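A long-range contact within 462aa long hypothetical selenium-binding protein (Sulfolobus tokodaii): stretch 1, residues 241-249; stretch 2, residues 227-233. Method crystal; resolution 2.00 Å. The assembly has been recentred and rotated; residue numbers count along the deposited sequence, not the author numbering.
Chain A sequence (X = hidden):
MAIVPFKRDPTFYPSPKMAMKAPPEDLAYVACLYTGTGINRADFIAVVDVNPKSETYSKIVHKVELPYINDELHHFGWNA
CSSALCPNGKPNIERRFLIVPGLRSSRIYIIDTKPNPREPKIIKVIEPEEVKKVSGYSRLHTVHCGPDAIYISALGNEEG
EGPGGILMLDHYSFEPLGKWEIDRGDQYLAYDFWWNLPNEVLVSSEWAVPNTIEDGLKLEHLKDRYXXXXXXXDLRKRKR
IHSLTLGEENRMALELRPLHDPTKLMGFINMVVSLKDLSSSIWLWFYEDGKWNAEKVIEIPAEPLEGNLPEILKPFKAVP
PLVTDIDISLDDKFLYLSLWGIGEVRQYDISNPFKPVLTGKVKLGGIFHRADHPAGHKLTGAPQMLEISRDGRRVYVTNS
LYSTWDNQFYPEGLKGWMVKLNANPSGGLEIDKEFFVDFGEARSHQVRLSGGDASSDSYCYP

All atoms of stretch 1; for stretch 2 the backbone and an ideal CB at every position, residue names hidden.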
ATOM      1  N   ILE A 241       0.046 -17.935  15.028  1.00 28.19           N
ATOM      2  CA  ILE A 241      -0.801 -19.072  15.381  1.00 30.11           C
ATOM      3  C   ILE A 241      -1.224 -19.974  14.230  1.00 30.17           C
ATOM      4  O   ILE A 241      -1.512 -21.150  14.443  1.00 30.58           O
ATOM      5  CB  ILE A 241      -2.075 -18.619  16.120  1.00 31.51           C
ATOM      6  CG1 ILE A 241      -2.838 -17.610  15.264  1.00 33.84           C
ATOM      7  CG2 ILE A 241      -1.707 -18.021  17.477  1.00 31.59           C
ATOM      8  CD1 ILE A 241      -4.310 -17.493  15.622  1.00 36.42           C
ATOM      9  N   HIS A 242      -1.266 -19.439  13.016  1.00 29.20           N
ATOM     10  CA  HIS A 242      -1.669 -20.238  11.864  1.00 30.02           C
ATOM     11  C   HIS A 242      -1.258 -19.542  10.572  1.00 28.89           C
ATOM     12  O   HIS A 242      -0.925 -18.357  10.574  1.00 27.99           O
ATOM     13  CB  HIS A 242      -3.193 -20.457  11.897  1.00 31.99           C
ATOM     14  CG  HIS A 242      -3.700 -21.423  10.870  1.00 34.21           C
ATOM     15  ND1 HIS A 242      -3.204 -22.703  10.738  1.00 35.04           N
ATOM     16  CD2 HIS A 242      -4.683 -21.305   9.944  1.00 34.66           C
ATOM     17  CE1 HIS A 242      -3.858 -23.331   9.776  1.00 36.63           C
ATOM     18  NE2 HIS A 242      -4.760 -22.505   9.278  1.00 36.18           N
ATOM     19  N   SER A 243      -1.262 -20.293   9.477  1.00 28.17           N
ATOM     20  CA  SER A 243      -0.918 -19.750   8.172  1.00 26.96           C
ATOM     21  C   SER A 243      -1.701 -20.535   7.127  1.00 26.87           C
ATOM     22  O   SER A 243      -2.022 -21.706   7.331  1.00 27.39           O
ATOM     23  CB  SER A 243       0.584 -19.883   7.904  1.00 27.95           C
ATOM     24  OG  SER A 243       0.907 -21.183   7.442  1.00 30.41           O
ATOM     25  N   LEU A 244      -2.017 -19.881   6.018  1.00 25.01           N
ATOM     26  CA  LEU A 244      -2.751 -20.518   4.937  1.00 25.23           C
ATOM     27  C   LEU A 244      -2.036 -20.205   3.635  1.00 25.04           C
ATOM     28  O   LEU A 244      -1.471 -19.121   3.470  1.00 25.08           O
ATOM     29  CB  LEU A 244      -4.189 -19.987   4.877  1.00 23.36           C
ATOM     30  CG  LEU A 244      -5.146 -20.373   6.003  1.00 22.13           C
ATOM     31  CD1 LEU A 244      -6.433 -19.553   5.880  1.00 23.38           C
ATOM     32  CD2 LEU A 244      -5.447 -21.869   5.927  1.00 24.27           C
ATOM     33  N   THR A 245      -2.033 -21.165   2.722  1.00 24.62           N
ATOM     34  CA  THR A 245      -1.398 -20.975   1.428  1.00 24.80           C
ATOM     35  C   THR A 245      -2.485 -20.559   0.446  1.00 25.49           C
ATOM     36  O   THR A 245      -3.522 -21.212   0.354  1.00 26.48           O
ATOM     37  CB  THR A 245      -0.714 -22.274   0.982  1.00 25.67           C
ATOM     38  OG1 THR A 245       0.380 -22.545   1.866  1.00 26.48           O
ATOM     39  CG2 THR A 245      -0.191 -22.158  -0.434  1.00 26.33           C
ATOM     40  N   LEU A 246      -2.253 -19.467  -0.274  1.00 24.19           N
ATOM     41  CA  LEU A 246      -3.233 -18.946  -1.223  1.00 25.92           C
ATOM     42  C   LEU A 246      -3.016 -19.466  -2.644  1.00 27.09           C
ATOM     43  O   LEU A 246      -2.753 -18.695  -3.567  1.00 26.91           O
ATOM     44  CB  LEU A 246      -3.188 -17.418  -1.204  1.00 24.09           C
ATOM     45  CG  LEU A 246      -3.270 -16.872   0.228  1.00 25.63           C
ATOM     46  CD1 LEU A 246      -3.105 -15.366   0.240  1.00 24.52           C
ATOM     47  CD2 LEU A 246      -4.604 -17.278   0.847  1.00 24.61           C
ATOM     48  N   GLY A 247      -3.139 -20.781  -2.808  1.00 28.13           N
ATOM     49  CA  GLY A 247      -2.950 -21.394  -4.109  1.00 29.81           C
ATOM     50  C   GLY A 247      -1.511 -21.845  -4.278  1.00 31.06           C
ATOM     51  O   GLY A 247      -0.603 -21.012  -4.341  1.00 29.60           O
ATOM     52  N   GLU A 248      -1.293 -23.158  -4.349  1.00 32.55           N
ATOM     53  CA  GLU A 248       0.060 -23.699  -4.506  1.00 34.86           C
ATOM     54  C   GLU A 248       0.812 -23.054  -5.661  1.00 33.96           C
ATOM     55  O   GLU A 248       2.027 -22.878  -5.592  1.00 33.94           O
ATOM     56  CB  GLU A 248       0.029 -25.210  -4.760  1.00 38.66           C
ATOM     57  CG  GLU A 248       0.000 -26.114  -3.535  1.00 45.22           C
ATOM     58  CD  GLU A 248      -0.017 -27.589  -3.931  1.00 48.84           C
ATOM     59  OE1 GLU A 248      -0.575 -27.900  -5.007  1.00 51.11           O
ATOM     60  OE2 GLU A 248       0.509 -28.436  -3.175  1.00 51.08           O
ATOM     61  N   GLU A 249       0.091 -22.700  -6.721  1.00 32.59           N
ATOM     62  CA  GLU A 249       0.722 -22.119  -7.901  1.00 32.09           C
ATOM     63  C   GLU A 249       0.834 -20.596  -7.940  1.00 31.27           C
ATOM     64  O   GLU A 249       1.410 -20.047  -8.879  1.00 31.72           O
ATOM     65  CB  GLU A 249      -0.004 -22.589  -9.167  1.00 32.65           C
ATOM     66  CG  GLU A 249      -1.242 -21.769  -9.517  1.00 35.01           C
ATOM     67  CD  GLU A 249      -2.457 -22.105  -8.667  1.00 36.64           C
ATOM     68  OE1 GLU A 249      -2.304 -22.710  -7.585  1.00 37.62           O
ATOM     69  OE2 GLU A 249      -3.578 -21.748  -9.084  1.00 37.96           O
ATOM     70  N   UNK A 227       6.820 -15.803  -1.953  1.00 24.54           N
ATOM     71  CA  UNK A 227       5.852 -16.475  -1.106  1.00 23.71           C
ATOM     72  C   UNK A 227       4.406 -16.453  -1.555  1.00 23.92           C
ATOM     73  O   UNK A 227       4.047 -15.758  -2.506  1.00 23.71           O
ATOM     74  CB  UNK A 227       5.924 -15.859   0.293  1.00 23.71           C
ATOM     75  N   UNK A 228       3.574 -17.222  -0.861  1.00 23.34           N
ATOM     76  CA  UNK A 228       2.155 -17.285  -1.174  1.00 24.90           C
ATOM     77  C   UNK A 228       1.314 -17.624   0.050  1.00 24.23           C
ATOM     78  O   UNK A 228       0.226 -18.187  -0.076  1.00 24.72           O
ATOM     79  CB  UNK A 228       1.907 -18.316  -2.277  1.00 24.90           C
ATOM     80  N   UNK A 229       1.810 -17.259   1.233  1.00 22.43           N
ATOM     81  CA  UNK A 229       1.106 -17.539   2.477  1.00 22.33           C
ATOM     82  C   UNK A 229       0.680 -16.283   3.230  1.00 21.75           C
ATOM     83  O   UNK A 229       1.315 -15.233   3.118  1.00 21.20           O
ATOM     84  CB  UNK A 229       1.991 -18.398   3.383  1.00 22.33           C
ATOM     85  N   UNK A 230      -0.402 -16.409   3.995  1.00 21.65           N
ATOM     86  CA  UNK A 230      -0.885 -15.335   4.853  1.00 21.46           C
ATOM     87  C   UNK A 230      -0.708 -15.926   6.252  1.00 21.13           C
ATOM     88  O   UNK A 230      -1.031 -17.095   6.490  1.00 20.18           O
ATOM     89  CB  UNK A 230      -2.325 -14.917   4.550  1.00 21.46           C
ATOM     90  N   UNK A 231      -0.166 -15.134   7.165  1.00 19.35           N
ATOM     91  CA  UNK A 231       0.074 -15.600   8.523  1.00 20.01           C
ATOM     92  C   UNK A 231      -0.873 -14.923   9.500  1.00 20.62           C
ATOM     93  O   UNK A 231      -1.079 -13.708   9.431  1.00 19.44           O
ATOM     94  CB  UNK A 231       1.527 -15.344   8.930  1.00 20.01           C
ATOM     95  N   UNK A 232      -1.448 -15.714  10.401  1.00 20.34           N
ATOM     96  CA  UNK A 232      -2.363 -15.198  11.413  1.00 21.69           C
ATOM     97  C   UNK A 232      -1.647 -15.222  12.753  1.00 21.86           C
ATOM     98  O   UNK A 232      -1.110 -16.257  13.158  1.00 22.87           O
ATOM     99  CB  UNK A 232      -3.658 -16.011  11.465  1.00 21.69           C
ATOM    100  N   UNK A 233      -1.643 -14.083  13.439  1.00 20.94           N
ATOM    101  CA  UNK A 233      -0.962 -13.971  14.720  1.00 21.71           C
ATOM    102  C   UNK A 233      -1.855 -13.500  15.857  1.00 21.92           C
ATOM    103  O   UNK A 233      -2.871 -12.843  15.639  1.00 21.37           O
ATOM    104  CB  UNK A 233       0.223 -13.013  14.583  1.00 21.71           C
TER

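The two stretches run antiparallel, their strand axes at 163° and 4.6 Å apart at closest approach, so the visible backbone fixes which positions of stretch 2 share a face with which side chains of stretch 1.

Position 227 lies out of reach: no atom of stretch 1 comes within 5.5 Å of its ideal CB. Phi/psi of -97/171 suit nearly any residue other than proline, so stretch 1 gives no basis for a choice. The deposited residue is G227.

At position 228 the backbone already works, its O accepting from L246 N at 2.8 Å with an N-H...O angle of 176°. CA-to-CB points sideways, and the ideal CB lies 4.2 Å from G247 O and 4.7 Å from T245 CG2. A carbonyl beside a methyl would suit a short polar side chain with a donor, such as Ser or Asn, though a small apolar one could also fit. The residue is N228. Its end comes nearer than its CB, and the amide group reaches the turn around G247; the amide is probably turned over in the model, so its individual atoms carry no weight here.

The ideal CB of position 229 is 3.5 Å from L244 O and 5.0 Å from S243 CB, on the face that bears S243 and T245. Two hydroxyls there favour a polar or long flexible side chain: Thr, Gln, Lys or Arg. R229 passes T245, with CG 3.9 Å from T245 OG1, and extends to S243, where NH2 donates a weak hydrogen bond to OG (3.3 Å, 143°).

Position 230 pairs with L244 through two backbone hydrogen bonds, N to L244 O and O from L244 N, both 3.0 Å. Its CB points to the face of H242 and L244, and the ideal CB is 4.4 Å from L246 CD1. Leucine carbons call for an aliphatic residue: Val, Ile or Leu. I230 places CG2 3.9 Å from L244 CB and 4.1 Å from L246 CD2, touching both leucines with one methyl.

Position 231 returns to the S243 face in a non-hydrogen-bonded pair, CA-CA 4.3 Å. The nearest side-chain atom, S243 CB, is 4.7 Å from the ideal CB, and so small a neighbour leaves room for many residues, polar or aromatic. H231 brings ND1 to 3.7 Å from S243 CB, a packing contact; NE2 hydrogen-bonds elsewhere in the structure, and ND1 to a residue flanking one of the stretches.

Position 232 forms the hydrogen-bonded pair with H242: its N donates to H242 O (2.7 Å, 173°), and its O accepts from H242 N (3.2 Å). With CB on the face of H242 and L244 and 4.2 Å from I241 CG1, a large, mostly apolar residue, Leu, Met, Phe or Tyr, could span these side chains. F232 does so: CE2 meets L244 CD1 at 3.6 Å and CD2 approaches H242 CD2 at 4.2 Å.

At position 233 CB points away, 4.9 Å from I241 N, so stretch 1 scarcely constrains it. The residue is W233.

Stretch 2, residues 227-233: GNRIHFW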
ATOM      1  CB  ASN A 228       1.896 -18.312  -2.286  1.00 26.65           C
ATOM      2  CG  ASN A 228       2.315 -19.719  -1.902  1.00 29.41           C
ATOM      3  OD1 ASN A 228       2.072 -20.668  -2.653  1.00 33.31           O
ATOM      4  ND2 ASN A 228       2.947 -19.863  -0.742  1.00 26.71           N
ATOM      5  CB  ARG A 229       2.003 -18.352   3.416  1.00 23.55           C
ATOM      6  CG  ARG A 229       2.721 -19.519   2.774  1.00 25.48           C
ATOM      7  CD  ARG A 229       3.965 -19.880   3.586  1.00 27.93           C
ATOM      8  NE  ARG A 229       3.662 -20.565   4.835  1.00 29.20           N
ATOM      9  CZ  ARG A 229       4.526 -20.706   5.835  1.00 29.91           C
ATOM     10  NH1 ARG A 229       5.750 -20.201   5.737  1.00 28.83           N
ATOM     11  NH2 ARG A 229       4.173 -21.363   6.930  1.00 31.43           N
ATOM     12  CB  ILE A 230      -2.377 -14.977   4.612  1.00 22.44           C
ATOM     13  CG1 ILE A 230      -2.874 -14.053   5.733  1.00 23.42           C
ATOM     14  CG2 ILE A 230      -3.226 -16.231   4.551  1.00 21.42           C
ATOM     15  CD1 ILE A 230      -4.257 -13.441   5.477  1.00 22.39           C
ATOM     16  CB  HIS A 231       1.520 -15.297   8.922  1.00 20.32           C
ATOM     17  CG  HIS A 231       2.539 -15.939   8.032  1.00 21.31           C
ATOM     18  ND1 HIS A 231       3.068 -17.187   8.284  1.00 21.31           N
ATOM     19  CD2 HIS A 231       3.125 -15.504   6.890  1.00 20.45           C
ATOM     20  CE1 HIS A 231       3.939 -17.492   7.336  1.00 20.13           C
ATOM     21  NE2 HIS A 231       3.992 -16.489   6.479  1.00 20.00           N
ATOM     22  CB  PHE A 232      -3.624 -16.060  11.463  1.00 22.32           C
ATOM     23  CG  PHE A 232      -4.370 -16.086  10.166  1.00 23.75           C
ATOM     24  CD1 PHE A 232      -5.152 -15.003   9.785  1.00 22.34           C
ATOM     25  CD2 PHE A 232      -4.214 -17.152   9.282  1.00 22.62           C
ATOM     26  CE1 PHE A 232      -5.766 -14.972   8.535  1.00 22.53           C
ATOM     27  CE2 PHE A 232      -4.824 -17.132   8.029  1.00 23.18           C
ATOM     28  CZ  PHE A 232      -5.600 -16.038   7.656  1.00 22.83           C
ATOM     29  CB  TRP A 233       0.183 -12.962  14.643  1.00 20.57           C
ATOM     30  CG  TRP A 233       1.124 -13.107  13.511  1.00 18.57           C
ATOM     31  CD1 TRP A 233       0.846 -12.963  12.183  1.00 17.73           C
ATOM     32  CD2 TRP A 233       2.534 -13.323  13.608  1.00 18.72           C
ATOM     33  NE1 TRP A 233       2.000 -13.068  11.445  1.00 17.28           N
ATOM     34  CE2 TRP A 233       3.052 -13.290  12.295  1.00 19.26           C
ATOM     35  CE3 TRP A 233       3.411 -13.536  14.680  1.00 18.59           C
ATOM     36  CZ2 TRP A 233       4.417 -13.467  12.021  1.00 19.42           C
ATOM     37  CZ3 TRP A 233       4.770 -13.713  14.407  1.00 21.11           C
ATOM     38  CH2 TRP A 233       5.257 -13.676  13.088  1.00 20.00           C
TER
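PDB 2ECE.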